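Local structure of Cag pathogenicity island protein (Cag10) (Helicobacter pylori 26695, 6IQT) at residues Ala29-Ala34 against Ile94-Val99; Lys37-Leu42 against Phe109-Lys114; Arg51-Gln56 against Arg71-Asn76; Leu41-Ser46 against Phe157-Thr162. The protein is the VirB8 homologue CagV of the cag type IV secretion system, present here as its soluble NTF2-like domain, and probably helps build the secretion machinery at the membrane. All blocks are in the same frame, centred on the assembly; numbering follows the deposited sequence.

How the interactions relate
Helix 30-43 lies across one antiparallel sheet and supplies the first segment of interactions 1, 2 and 4. Interaction 1 holds its N-terminal turn to the edge strand 84-98, interaction 2 seats its middle on strand 105-117, and interaction 4 packs its last turn on the far edge strand, 154-163. Interactions 2 and 4 have centres about 7 Å apart and merge, with F43 CD2 3.7 Å from I111 CD1; interactions 1 and 2 touch more lightly through I94 and F109. Interaction 3 joins the two other helices, its centre about 10 Å from that of interaction 4 and about 23 Å from that of interaction 1. The second subunit reaches interactions 1, 3 and 4.

Interaction 1: residues Ala29-Ala34 against Ile94-Val99; sequences AVVDSA and IQREKV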
loop_
_atom_site.group_PDB
_atom_site.type_symbol
_atom_site.label_atom_id
_atom_site.label_comp_id
_atom_site.label_asym_id
_atom_site.label_seq_id
_atom_site.Cartn_x
_atom_site.Cartn_y
_atom_site.Cartn_z
ATOM N N ALA A 29 -14.526 3.272 -17.042
ATOM C CA ALA A 29 -14.301 2.503 -18.254
ATOM C C ALA A 29 -12.872 2.893 -18.579
ATOM O O ALA A 29 -11.976 2.047 -18.579
ATOM C CB ALA A 29 -15.258 2.813 -19.419
ATOM N N VAL A 30 -12.647 4.198 -18.773
ATOM C CA VAL A 30 -11.296 4.682 -19.061
ATOM C C VAL A 30 -10.414 4.549 -17.824
ATOM O O VAL A 30 -9.266 4.099 -17.909
ATOM C CB VAL A 30 -11.337 6.137 -19.579
ATOM C CG1 VAL A 30 -9.945 6.748 -19.576
ATOM C CG2 VAL A 30 -11.915 6.188 -20.980
ATOM N N VAL A 31 -10.937 4.927 -16.656
ATOM C CA VAL A 31 -10.171 4.787 -15.419
ATOM C C VAL A 31 -9.805 3.326 -15.198
ATOM O O VAL A 31 -8.654 2.989 -14.881
ATOM C CB VAL A 31 -10.961 5.362 -14.224
ATOM C CG1 VAL A 31 -10.382 4.872 -12.890
ATOM C CG2 VAL A 31 -10.941 6.890 -14.252
ATOM N N ASP A 32 -10.781 2.436 -15.369
ATOM C CA ASP A 32 -10.549 1.024 -15.089
ATOM C C ASP A 32 -9.553 0.418 -16.073
ATOM O O ASP A 32 -8.704 -0.385 -15.672
ATOM C CB ASP A 32 -11.878 0.256 -15.106
ATOM C CG ASP A 32 -12.797 0.632 -13.915
ATOM O OD1 ASP A 32 -12.414 1.451 -13.058
ATOM O OD2 ASP A 32 -13.912 0.090 -13.823
ATOM N N SER A 33 -9.638 0.791 -17.361
ATOM C CA SER A 33 -8.670 0.311 -18.354
ATOM C C SER A 33 -7.263 0.815 -18.054
ATOM O O SER A 33 -6.281 0.067 -18.178
ATOM C CB SER A 33 -9.084 0.757 -19.763
ATOM O OG SER A 33 -10.340 0.208 -20.117
ATOM N N ALA A 34 -7.137 2.104 -17.728
ATOM C CA ALA A 34 -5.825 2.655 -17.398
ATOM C C ALA A 34 -5.244 1.980 -16.163
ATOM O O ALA A 34 -4.046 1.651 -16.117
ATOM C CB ALA A 34 -5.938 4.175 -17.184
ATOM N N ILE A 94 -13.379 -2.804 -8.684
ATOM C CA ILE A 94 -12.664 -1.596 -8.278
ATOM C C ILE A 94 -13.648 -0.682 -7.554
ATOM O O ILE A 94 -14.669 -0.277 -8.127
ATOM C CB ILE A 94 -12.049 -0.883 -9.495
ATOM C CG1 ILE A 94 -11.043 -1.786 -10.219
ATOM C CG2 ILE A 94 -11.398 0.442 -9.093
ATOM C CD1 ILE A 94 -10.728 -1.284 -11.667
ATOM N N GLN A 95 -13.340 -0.338 -6.308
ATOM C CA GLN A 95 -14.113 0.649 -5.566
ATOM C C GLN A 95 -13.429 2.007 -5.629
ATOM O O GLN A 95 -12.200 2.101 -5.678
ATOM C CB GLN A 95 -14.286 0.206 -4.113
ATOM C CG GLN A 95 -14.943 -1.155 -4.024
ATOM C CD GLN A 95 -15.424 -1.466 -2.638
ATOM O OE1 GLN A 95 -16.562 -1.162 -2.282
ATOM N NE2 GLN A 95 -14.557 -2.074 -1.839
ATOM N N ARG A 96 -14.234 3.067 -5.639
ATOM C CA ARG A 96 -13.688 4.391 -5.878
ATOM C C ARG A 96 -14.311 5.401 -4.933
ATOM O O ARG A 96 -15.478 5.288 -4.547
ATOM C CB ARG A 96 -13.894 4.849 -7.332
ATOM C CG ARG A 96 -15.338 4.877 -7.820
ATOM C CD ARG A 96 -15.340 4.747 -9.331
ATOM N NE ARG A 96 -15.236 3.347 -9.719
ATOM C CZ ARG A 96 -14.474 2.889 -10.705
ATOM N NH1 ARG A 96 -13.722 3.715 -11.417
ATOM N NH2 ARG A 96 -14.453 1.590 -10.963
ATOM N N GLU A 97 -13.518 6.406 -4.575
ATOM C CA GLU A 97 -13.987 7.456 -3.687
ATOM C C GLU A 97 -13.138 8.694 -3.920
ATOM O O GLU A 97 -11.905 8.604 -3.949
ATOM C CB GLU A 97 -13.897 6.996 -2.225
ATOM C CG GLU A 97 -14.693 7.825 -1.239
ATOM C CD GLU A 97 -15.085 7.041 0.023
ATOM O OE1 GLU A 97 -16.259 7.149 0.446
ATOM O OE2 GLU A 97 -14.232 6.321 0.593
ATOM N N LYS A 98 -13.793 9.838 -4.086
ATOM C CA LYS A 98 -13.080 11.107 -4.139
ATOM C C LYS A 98 -12.440 11.404 -2.783
ATOM O O LYS A 98 -13.074 11.231 -1.733
ATOM C CB LYS A 98 -14.040 12.225 -4.542
ATOM C CG LYS A 98 -13.355 13.531 -4.858
ATOM C CD LYS A 98 -12.615 13.450 -6.171
ATOM C CE LYS A 98 -11.589 14.562 -6.293
ATOM N NZ LYS A 98 -12.173 15.936 -6.161
ATOM N N VAL A 99 -11.169 11.803 -2.796
ATOM C CA VAL A 99 -10.490 12.217 -1.567
ATOM C C VAL A 99 -10.973 13.618 -1.208
ATOM O O VAL A 99 -10.925 14.534 -2.039
ATOM C CB VAL A 99 -8.961 12.170 -1.739
ATOM C CG1 VAL A 99 -8.247 12.729 -0.501
ATOM C CG2 VAL A 99 -8.490 10.736 -1.990
#
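D32 and R96 form a salt bridge in which one carboxylate oxygen takes most of the load. OD1 of D32 accepts from R96 NH2 at 2.9 Å, through the syn lone pair, and from R96 NH1 at 3.1 Å. Both bonds lie close to the guanidinium plane, the group approaching end-on; the carboxylate plane is turned 42° from it, and NH1 meets OD1 26° out of the carboxylate plane. D32 OD2 gets a weak bond from the same NH2, at 3.3 Å. NH2 also makes a weak hydrogen bond to I94 O, and E28 offers R96 NE a long, weak ion pair. The bridge joins the first turn of helix 30-43 to edge strand 84-98 of the NTF2-like VirB8 fold, where the helix crosses the sheet. Apolar atoms flank it: I94 CD1 sits 3.5 Å from D32 OD1, and V31 CG1 lies 3.8 Å from R96 NH1. At the N-cap, A29 O accepts from both S33 N and S33 OG, each at 2.9 Å and from opposite faces of the carbonyl plane.

Interaction 2: residues Lys37-Leu42 against Phe109-Lys114; sequences KFVSLL and FFITIK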
loop_
_atom_site.group_PDB
_atom_site.type_symbol
_atom_site.label_atom_id
_atom_site.label_comp_id
_atom_site.label_asym_id
_atom_site.label_seq_id
_atom_site.Cartn_x
_atom_site.Cartn_y
_atom_site.Cartn_z
ATOM N N LYS A 37 -3.922 -1.499 -17.005
ATOM C CA LYS A 37 -2.647 -1.410 -17.712
ATOM C C LYS A 37 -1.517 -1.037 -16.756
ATOM O O LYS A 37 -0.421 -1.610 -16.814
ATOM C CB LYS A 37 -2.760 -0.392 -18.847
ATOM C CG LYS A 37 -1.573 -0.410 -19.850
ATOM C CD LYS A 37 -1.168 -1.846 -20.180
ATOM C CE LYS A 37 -0.313 -1.925 -21.449
ATOM N NZ LYS A 37 0.025 -3.333 -21.804
ATOM N N PHE A 38 -1.779 -0.091 -15.852
ATOM C CA PHE A 38 -0.795 0.329 -14.862
ATOM C C PHE A 38 -0.398 -0.821 -13.949
ATOM O O PHE A 38 0.792 -1.032 -13.679
ATOM C CB PHE A 38 -1.372 1.497 -14.050
ATOM C CG PHE A 38 -0.520 1.922 -12.886
ATOM C CD1 PHE A 38 0.569 2.761 -13.073
ATOM C CD2 PHE A 38 -0.821 1.498 -11.597
ATOM C CE1 PHE A 38 1.351 3.177 -11.998
ATOM C CE2 PHE A 38 -0.035 1.897 -10.515
ATOM C CZ PHE A 38 1.053 2.744 -10.720
ATOM N N VAL A 39 -1.385 -1.583 -13.467
ATOM C CA VAL A 39 -1.100 -2.730 -12.599
ATOM C C VAL A 39 -0.241 -3.749 -13.332
ATOM O O VAL A 39 0.725 -4.291 -12.774
ATOM C CB VAL A 39 -2.415 -3.369 -12.106
ATOM C CG1 VAL A 39 -2.177 -4.796 -11.626
ATOM C CG2 VAL A 39 -3.052 -2.501 -10.994
ATOM N N SER A 40 -0.611 -4.050 -14.580
ATOM C CA SER A 40 0.170 -4.968 -15.402
ATOM C C SER A 40 1.613 -4.485 -15.576
ATOM O O SER A 40 2.558 -5.269 -15.438
ATOM C CB SER A 40 -0.517 -5.131 -16.759
ATOM O OG SER A 40 0.211 -6.030 -17.565
ATOM N N LEU A 41 1.805 -3.187 -15.855
ATOM C CA LEU A 41 3.152 -2.660 -16.060
ATOM C C LEU A 41 3.965 -2.663 -14.766
ATOM O O LEU A 41 5.162 -2.971 -14.781
ATOM C CB LEU A 41 3.078 -1.241 -16.630
ATOM C CG LEU A 41 2.553 -1.077 -18.063
ATOM C CD1 LEU A 41 2.223 0.392 -18.260
ATOM C CD2 LEU A 41 3.587 -1.550 -19.079
ATOM N N LEU A 42 3.337 -2.308 -13.643
ATOM C CA LEU A 42 4.054 -2.129 -12.387
ATOM C C LEU A 42 4.359 -3.457 -11.694
ATOM O O LEU A 42 5.482 -3.666 -11.212
ATOM C CB LEU A 42 3.246 -1.225 -11.456
ATOM C CG LEU A 42 3.890 -0.932 -10.105
ATOM C CD1 LEU A 42 5.230 -0.198 -10.260
ATOM C CD2 LEU A 42 2.948 -0.146 -9.233
ATOM N N PHE A 109 -8.721 -2.154 -4.667
ATOM C CA PHE A 109 -9.028 -3.409 -5.346
ATOM C C PHE A 109 -7.983 -4.435 -4.940
ATOM O O PHE A 109 -6.991 -4.117 -4.275
ATOM C CB PHE A 109 -9.052 -3.246 -6.876
ATOM C CG PHE A 109 -7.841 -2.539 -7.424
ATOM C CD1 PHE A 109 -6.716 -3.257 -7.797
ATOM C CD2 PHE A 109 -7.828 -1.147 -7.564
ATOM C CE1 PHE A 109 -5.580 -2.598 -8.296
ATOM C CE2 PHE A 109 -6.710 -0.490 -8.062
ATOM C CZ PHE A 109 -5.586 -1.217 -8.429
ATOM N N PHE A 110 -8.211 -5.671 -5.360
ATOM C CA PHE A 110 -7.275 -6.757 -5.118
ATOM C C PHE A 110 -6.593 -7.115 -6.429
ATOM O O PHE A 110 -7.185 -6.979 -7.503
ATOM C CB PHE A 110 -7.987 -7.997 -4.555
ATOM C CG PHE A 110 -8.551 -7.800 -3.167
ATOM C CD1 PHE A 110 -7.737 -7.901 -2.050
ATOM C CD2 PHE A 110 -9.894 -7.522 -2.981
ATOM C CE1 PHE A 110 -8.255 -7.732 -0.772
ATOM C CE2 PHE A 110 -10.414 -7.353 -1.705
ATOM C CZ PHE A 110 -9.597 -7.458 -0.605
ATOM N N ILE A 111 -5.352 -7.601 -6.334
ATOM C CA ILE A 111 -4.652 -8.113 -7.508
ATOM C C ILE A 111 -4.137 -9.516 -7.222
ATOM O O ILE A 111 -3.919 -9.916 -6.079
ATOM C CB ILE A 111 -3.482 -7.214 -7.980
ATOM C CG1 ILE A 111 -2.351 -7.183 -6.962
ATOM C CG2 ILE A 111 -3.961 -5.806 -8.302
ATOM C CD1 ILE A 111 -1.089 -6.537 -7.534
ATOM N N THR A 112 -3.958 -10.268 -8.293
ATOM C CA THR A 112 -3.351 -11.586 -8.230
ATOM C C THR A 112 -2.148 -11.559 -9.158
ATOM O O THR A 112 -2.246 -11.064 -10.286
ATOM C CB THR A 112 -4.363 -12.678 -8.625
ATOM O OG1 THR A 112 -5.443 -12.698 -7.676
ATOM C CG2 THR A 112 -3.713 -14.038 -8.629
ATOM N N ILE A 113 -1.008 -12.022 -8.664
ATOM C CA ILE A 113 0.223 -12.083 -9.445
ATOM C C ILE A 113 0.578 -13.555 -9.630
ATOM O O ILE A 113 0.772 -14.287 -8.647
ATOM C CB ILE A 113 1.371 -11.314 -8.771
ATOM C CG1 ILE A 113 0.940 -9.875 -8.443
ATOM C CG2 ILE A 113 2.617 -11.323 -9.661
ATOM C CD1 ILE A 113 1.998 -9.052 -7.714
ATOM N N LYS A 114 0.650 -13.994 -10.883
ATOM C CA LYS A 114 1.047 -15.363 -11.197
ATOM C C LYS A 114 2.529 -15.365 -11.559
ATOM O O LYS A 114 2.942 -14.700 -12.517
ATOM C CB LYS A 114 0.206 -15.955 -12.325
ATOM C CG LYS A 114 0.546 -17.424 -12.623
ATOM C CD LYS A 114 -0.408 -18.054 -13.637
ATOM C CE LYS A 114 -0.497 -17.252 -14.935
ATOM N NZ LYS A 114 0.805 -17.182 -15.655
#
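V39 drops from helix 30-43 onto F109 and I111 of strand 105-117, in the layer where that helix packs on the antiparallel sheet of this NTF2-like fold. Along the helix, K37 and F38 come first and pack elsewhere, K37 on Y60 and Q56, F38 on Y60 and L57. Next is V39, the one residue of 37-42 that meets the strand; its CA lies 8.2 Å from I111 CA. Its two methyls divide the work. CG1, anti to the backbone N (chi1 160°), passes alongside I111, while CG2 meets the CE1-CZ end of F109, the two side chains coming from opposite directions. F109 and I111 are two apart in the strand and therefore present their side chains on the same sheet face, with F110 between them on the other. A88 of strand 84-98 also touches V39. Further on, L41 and L42 lean on helix 50-59 through Q56 and L57. All three touching residues are buried, and the contact is wholly apolar, with no hydrogen bond across it. I111 CG2 stands 3.9 Å from V39 CG1 and lies in the plane of the F109 ring, at its edge, while V39 CG2 is 3.7 Å from F109 CE1.

Interaction 3: residues Arg51-Gln56 against Arg71-Asn76; sequences RDRKDQ and RMFNEN
F73 bridges from helix 66-80 to helix 50-59, where K54 and R53 receive its ring. Its CB and CG serve as the stalk: with CG anti to the backbone N (chi1 176°), the ring is carried away from its own helix. On one side of the ring, CE1 is 3.8 Å from R53 CD, which lies in the ring plane at the edge, and 4.0 Å from the backbone N of K54. On the other side CE2 meets K54 CB at 3.9 Å, and at the tip CZ approaches that same CB to 3.7 Å. K54 CB sits over one face, 4.0 Å from the ring centroid and offset toward the rim, a CH-pi contact. Past CB the lysine leads away, joining D55 in a long salt bridge within a network with R51 and D52. R53 NH1 makes a weak hydrogen bond to L41 O. This is helix-helix packing through one aromatic ring, between consecutive helices of the layer that backs the sheet in the VirB8 domain, of the NTF2-like clan.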
loop_
_atom_site.group_PDB
_atom_site.type_symbol
_atom_site.label_atom_id
_atom_site.label_comp_id
_atom_site.label_asym_id
_atom_site.label_seq_id
_atom_site.Cartn_x
_atom_site.Cartn_y
_atom_site.Cartn_z
ATOM N N ARG A 51 13.084 -2.263 -21.034
ATOM C CA ARG A 51 13.189 -0.834 -21.323
ATOM C C ARG A 51 11.842 -0.259 -21.742
ATOM O O ARG A 51 11.449 0.820 -21.284
ATOM C CB ARG A 51 14.231 -0.570 -22.417
ATOM C CG ARG A 51 14.286 0.904 -22.886
ATOM C CD ARG A 51 13.627 1.071 -24.269
ATOM N NE ARG A 51 13.851 2.386 -24.875
ATOM C CZ ARG A 51 13.852 2.612 -26.189
ATOM N NH1 ARG A 51 13.649 1.613 -27.042
ATOM N NH2 ARG A 51 14.063 3.833 -26.659
ATOM N N ASP A 52 11.140 -0.952 -22.645
ATOM C CA ASP A 52 9.824 -0.482 -23.076
ATOM C C ASP A 52 8.841 -0.488 -21.907
ATOM O O ASP A 52 8.006 0.420 -21.783
ATOM C CB ASP A 52 9.301 -1.343 -24.232
ATOM C CG ASP A 52 10.184 -1.263 -25.502
ATOM O OD1 ASP A 52 10.898 -0.252 -25.693
ATOM O OD2 ASP A 52 10.146 -2.213 -26.319
ATOM N N ARG A 53 8.937 -1.497 -21.030
ATOM C CA ARG A 53 8.066 -1.553 -19.853
ATOM C C ARG A 53 8.278 -0.343 -18.951
ATOM O O ARG A 53 7.313 0.296 -18.522
ATOM C CB ARG A 53 8.287 -2.852 -19.065
ATOM C CG ARG A 53 7.413 -2.927 -17.777
ATOM C CD ARG A 53 7.711 -4.157 -16.918
ATOM N NE ARG A 53 7.458 -5.381 -17.667
ATOM C CZ ARG A 53 6.273 -5.988 -17.740
ATOM N NH1 ARG A 53 5.209 -5.509 -17.083
ATOM N NH2 ARG A 53 6.157 -7.085 -18.471
ATOM N N LYS A 54 9.539 0.015 -18.676
ATOM C CA LYS A 54 9.806 1.181 -17.834
ATOM C C LYS A 54 9.303 2.475 -18.475
ATOM O O LYS A 54 8.741 3.335 -17.786
ATOM C CB LYS A 54 11.310 1.277 -17.514
ATOM C CG LYS A 54 11.717 2.549 -16.756
ATOM C CD LYS A 54 12.259 3.632 -17.713
ATOM C CE LYS A 54 12.738 4.880 -16.965
ATOM N NZ LYS A 54 13.168 6.007 -17.837
ATOM N N ASP A 55 9.507 2.642 -19.783
ATOM C CA ASP A 55 9.041 3.852 -20.462
ATOM C C ASP A 55 7.520 3.987 -20.398
ATOM O O ASP A 55 6.993 5.089 -20.185
ATOM C CB ASP A 55 9.492 3.844 -21.927
ATOM C CG ASP A 55 10.948 4.255 -22.103
ATOM O OD1 ASP A 55 11.496 4.948 -21.215
ATOM O OD2 ASP A 55 11.539 3.885 -23.144
ATOM N N GLN A 56 6.796 2.890 -20.618
ATOM C CA GLN A 56 5.335 2.953 -20.549
ATOM C C GLN A 56 4.867 3.245 -19.128
ATOM O O GLN A 56 4.014 4.113 -18.913
ATOM C CB GLN A 56 4.737 1.654 -21.073
ATOM C CG GLN A 56 4.793 1.548 -22.609
ATOM C CD GLN A 56 3.869 0.459 -23.143
ATOM O OE1 GLN A 56 2.878 0.109 -22.502
ATOM N NE2 GLN A 56 4.200 -0.088 -24.307
ATOM N N ARG A 71 11.483 2.431 -8.164
ATOM C CA ARG A 71 11.978 1.544 -7.108
ATOM C C ARG A 71 11.277 0.191 -7.149
ATOM O O ARG A 71 11.905 -0.855 -6.928
ATOM C CB ARG A 71 11.804 2.190 -5.736
ATOM C CG ARG A 71 12.755 3.336 -5.471
ATOM C CD ARG A 71 12.557 3.903 -4.060
ATOM N NE ARG A 71 13.578 4.894 -3.735
ATOM C CZ ARG A 71 14.754 4.604 -3.186
ATOM N NH1 ARG A 71 15.055 3.351 -2.880
ATOM N NH2 ARG A 71 15.631 5.573 -2.936
HETATM N N MSE A 72 9.979 0.180 -7.446
HETATM C CA MSE A 72 9.262 -1.085 -7.511
HETATM C C MSE A 72 9.635 -1.884 -8.747
HETATM O O MSE A 72 9.727 -3.116 -8.707
HETATM C CB MSE A 72 7.755 -0.828 -7.475
HETATM C CG MSE A 72 7.338 -0.073 -6.237
HETATM SE SE MSE A 72 5.446 0.275 -6.221
HETATM C CE MSE A 72 4.863 -1.552 -6.412
ATOM N N PHE A 73 9.822 -1.167 -9.852
ATOM C CA PHE A 73 10.320 -1.786 -11.075
ATOM C C PHE A 73 11.665 -2.466 -10.824
ATOM O O PHE A 73 11.864 -3.633 -11.186
ATOM C CB PHE A 73 10.416 -0.703 -12.158
ATOM C CG PHE A 73 11.007 -1.160 -13.472
ATOM C CD1 PHE A 73 10.226 -1.807 -14.415
ATOM C CD2 PHE A 73 12.327 -0.874 -13.788
ATOM C CE1 PHE A 73 10.753 -2.203 -15.636
ATOM C CE2 PHE A 73 12.864 -1.264 -15.009
ATOM C CZ PHE A 73 12.073 -1.933 -15.936
ATOM N N ASN A 74 12.593 -1.750 -10.176
ATOM C CA ASN A 74 13.929 -2.305 -9.931
ATOM C C ASN A 74 13.888 -3.500 -8.988
ATOM O O ASN A 74 14.706 -4.421 -9.122
ATOM C CB ASN A 74 14.861 -1.229 -9.366
ATOM C CG ASN A 74 15.298 -0.219 -10.420
ATOM O OD1 ASN A 74 15.326 -0.520 -11.616
ATOM N ND2 ASN A 74 15.624 0.986 -9.984
ATOM N N GLU A 75 12.957 -3.508 -8.026
ATOM C CA GLU A 75 12.828 -4.662 -7.139
ATOM C C GLU A 75 12.396 -5.915 -7.907
ATOM O O GLU A 75 12.891 -7.019 -7.634
ATOM C CB GLU A 75 11.850 -4.331 -6.008
ATOM C CG GLU A 75 11.993 -5.197 -4.746
ATOM C CD GLU A 75 13.438 -5.576 -4.417
ATOM O OE1 GLU A 75 13.693 -6.777 -4.174
ATOM O OE2 GLU A 75 14.317 -4.681 -4.389
ATOM N N ASN A 76 11.492 -5.772 -8.888
ATOM C CA ASN A 76 11.140 -6.924 -9.724
ATOM C C ASN A 76 12.353 -7.459 -10.482
ATOM O O ASN A 76 12.525 -8.680 -10.623
ATOM C CB ASN A 76 10.042 -6.559 -10.737
ATOM C CG ASN A 76 8.674 -6.329 -10.098
ATOM O OD1 ASN A 76 8.418 -6.720 -8.960
ATOM N ND2 ASN A 76 7.784 -5.691 -10.850
#

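Interaction 4: residues Leu41-Ser46 against Phe157-Thr162; sequences LLFGYS and FDIQIT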
loop_
_atom_site.group_PDB
_atom_site.type_symbol
_atom_site.label_atom_id
_atom_site.label_comp_id
_atom_site.label_asym_id
_atom_site.label_seq_id
_atom_site.Cartn_x
_atom_site.Cartn_y
_atom_site.Cartn_z
ATOM N N LEU A 41 1.805 -3.187 -15.855
ATOM C CA LEU A 41 3.152 -2.660 -16.060
ATOM C C LEU A 41 3.965 -2.663 -14.766
ATOM O O LEU A 41 5.162 -2.971 -14.781
ATOM C CB LEU A 41 3.078 -1.241 -16.630
ATOM C CG LEU A 41 2.553 -1.077 -18.063
ATOM C CD1 LEU A 41 2.223 0.392 -18.260
ATOM C CD2 LEU A 41 3.587 -1.550 -19.079
ATOM N N LEU A 42 3.337 -2.308 -13.643
ATOM C CA LEU A 42 4.054 -2.129 -12.387
ATOM C C LEU A 42 4.359 -3.457 -11.694
ATOM O O LEU A 42 5.482 -3.666 -11.212
ATOM C CB LEU A 42 3.246 -1.225 -11.456
ATOM C CG LEU A 42 3.890 -0.932 -10.105
ATOM C CD1 LEU A 42 5.230 -0.198 -10.260
ATOM C CD2 LEU A 42 2.948 -0.146 -9.233
ATOM N N PHE A 43 3.373 -4.356 -11.615
ATOM C CA PHE A 43 3.528 -5.598 -10.871
ATOM C C PHE A 43 3.939 -6.779 -11.744
ATOM O O PHE A 43 4.405 -7.793 -11.213
ATOM C CB PHE A 43 2.225 -5.947 -10.133
ATOM C CG PHE A 43 1.882 -4.993 -9.030
ATOM C CD1 PHE A 43 2.518 -5.073 -7.804
ATOM C CD2 PHE A 43 0.940 -3.999 -9.225
ATOM C CE1 PHE A 43 2.213 -4.185 -6.790
ATOM C CE2 PHE A 43 0.625 -3.107 -8.206
ATOM C CZ PHE A 43 1.264 -3.198 -6.995
ATOM N N GLY A 44 3.776 -6.673 -13.063
ATOM C CA GLY A 44 4.164 -7.736 -13.961
ATOM C C GLY A 44 5.617 -7.615 -14.365
ATOM O O GLY A 44 6.278 -6.631 -14.036
ATOM N N TYR A 45 6.098 -8.628 -15.089
ATOM C CA TYR A 45 7.524 -8.717 -15.389
ATOM C C TYR A 45 7.771 -9.704 -16.517
ATOM O O TYR A 45 7.243 -10.816 -16.499
ATOM C CB TYR A 45 8.329 -9.148 -14.149
ATOM C CG TYR A 45 9.822 -9.229 -14.403
ATOM C CD1 TYR A 45 10.616 -8.102 -14.290
ATOM C CD2 TYR A 45 10.424 -10.427 -14.785
ATOM C CE1 TYR A 45 11.978 -8.160 -14.529
ATOM C CE2 TYR A 45 11.798 -10.497 -15.039
ATOM C CZ TYR A 45 12.564 -9.354 -14.894
ATOM O OH TYR A 45 13.927 -9.385 -15.115
ATOM N N SER A 46 8.590 -9.295 -17.482
ATOM C CA SER A 46 9.121 -10.169 -18.516
ATOM C C SER A 46 10.556 -9.738 -18.781
ATOM O O SER A 46 10.843 -8.542 -18.823
ATOM C CB SER A 46 8.299 -10.090 -19.808
ATOM O OG SER A 46 8.928 -10.824 -20.849
ATOM N N PHE A 157 -0.634 9.201 -8.551
ATOM C CA PHE A 157 0.106 10.060 -7.633
ATOM C C PHE A 157 0.623 9.331 -6.415
ATOM O O PHE A 157 1.557 9.823 -5.772
ATOM C CB PHE A 157 -0.774 11.223 -7.157
ATOM C CG PHE A 157 -0.934 12.304 -8.173
ATOM C CD1 PHE A 157 -1.684 12.084 -9.329
ATOM C CD2 PHE A 157 -0.345 13.548 -7.982
ATOM C CE1 PHE A 157 -1.834 13.094 -10.288
ATOM C CE2 PHE A 157 -0.499 14.565 -8.932
ATOM C CZ PHE A 157 -1.245 14.335 -10.086
ATOM N N ASP A 158 0.050 8.182 -6.084
ATOM C CA ASP A 158 0.463 7.447 -4.896
ATOM C C ASP A 158 -0.104 6.045 -4.970
ATOM O O ASP A 158 -1.071 5.785 -5.696
ATOM C CB ASP A 158 -0.017 8.142 -3.622
ATOM C CG ASP A 158 0.996 8.037 -2.481
ATOM O OD1 ASP A 158 1.833 7.100 -2.496
ATOM O OD2 ASP A 158 0.953 8.904 -1.576
ATOM N N ILE A 159 0.487 5.146 -4.179
ATOM C CA ILE A 159 0.022 3.770 -4.093
ATOM C C ILE A 159 0.284 3.278 -2.676
ATOM O O ILE A 159 1.233 3.707 -2.012
ATOM C CB ILE A 159 0.704 2.865 -5.149
ATOM C CG1 ILE A 159 -0.022 1.525 -5.280
ATOM C CG2 ILE A 159 2.181 2.627 -4.820
ATOM C CD1 ILE A 159 0.530 0.651 -6.420
ATOM N N GLN A 160 -0.577 2.384 -2.208
ATOM C CA GLN A 160 -0.391 1.715 -0.921
ATOM C C GLN A 160 -0.748 0.255 -1.137
ATOM O O GLN A 160 -1.703 -0.047 -1.860
ATOM C CB GLN A 160 -1.262 2.332 0.186
ATOM C CG GLN A 160 -0.884 3.777 0.569
ATOM C CD GLN A 160 0.571 3.916 1.056
ATOM O OE1 GLN A 160 1.077 3.071 1.803
ATOM N NE2 GLN A 160 1.243 4.991 0.630
ATOM N N ILE A 161 0.027 -0.648 -0.539
ATOM C CA ILE A 161 -0.056 -2.073 -0.836
ATOM C C ILE A 161 -0.120 -2.859 0.466
ATOM O O ILE A 161 0.631 -2.571 1.405
ATOM C CB ILE A 161 1.150 -2.529 -1.679
ATOM C CG1 ILE A 161 1.138 -1.829 -3.037
ATOM C CG2 ILE A 161 1.142 -4.039 -1.861
ATOM C CD1 ILE A 161 2.489 -1.794 -3.694
ATOM N N THR A 162 -1.011 -3.856 0.516
ATOM C CA THR A 162 -1.103 -4.797 1.632
ATOM C C THR A 162 -0.940 -6.216 1.104
ATOM O O THR A 162 -1.795 -6.704 0.351
ATOM C CB THR A 162 -2.447 -4.695 2.366
ATOM O OG1 THR A 162 -2.729 -3.337 2.709
ATOM C CG2 THR A 162 -2.425 -5.548 3.641
#
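Torsions aim F43 and I159 at one another: F43 has CG anti to its carbonyl carbon (chi1 -67°), while I159 carries CG1 anti to the backbone N (chi1 -166°), and each side chain extends from its own backbone toward the other segment. I159 CD1 is met by both L42 and F43. L42 meets it tip to tip, its CD2 3.8 Å away, and F43 CZ approaches the same methyl to 4.0 Å from an oblique direction. I161, two residues along the strand, meets the same ring end: its CD1 lies in the ring plane at the edge, 3.8 Å from F43 CZ and 3.9 Å from F43 CE1. The leucine's own CG lies over one face of the phenyl ring, offset toward the rim. M72, a selenomethionine of helix 66-80, also packs on L42, F43 and I161, and F65 touches I159. Just before I159 the strand carries a classic beta bulge, F157 and D158 both facing Y134; D158 forms a salt bridge to R85 of the second subunit. G44 is the first residue to leave helical geometry, and the contact sets the last helical turn over edge strand 154-163, part of the helix-on-sheet core of an NTF2-like fold.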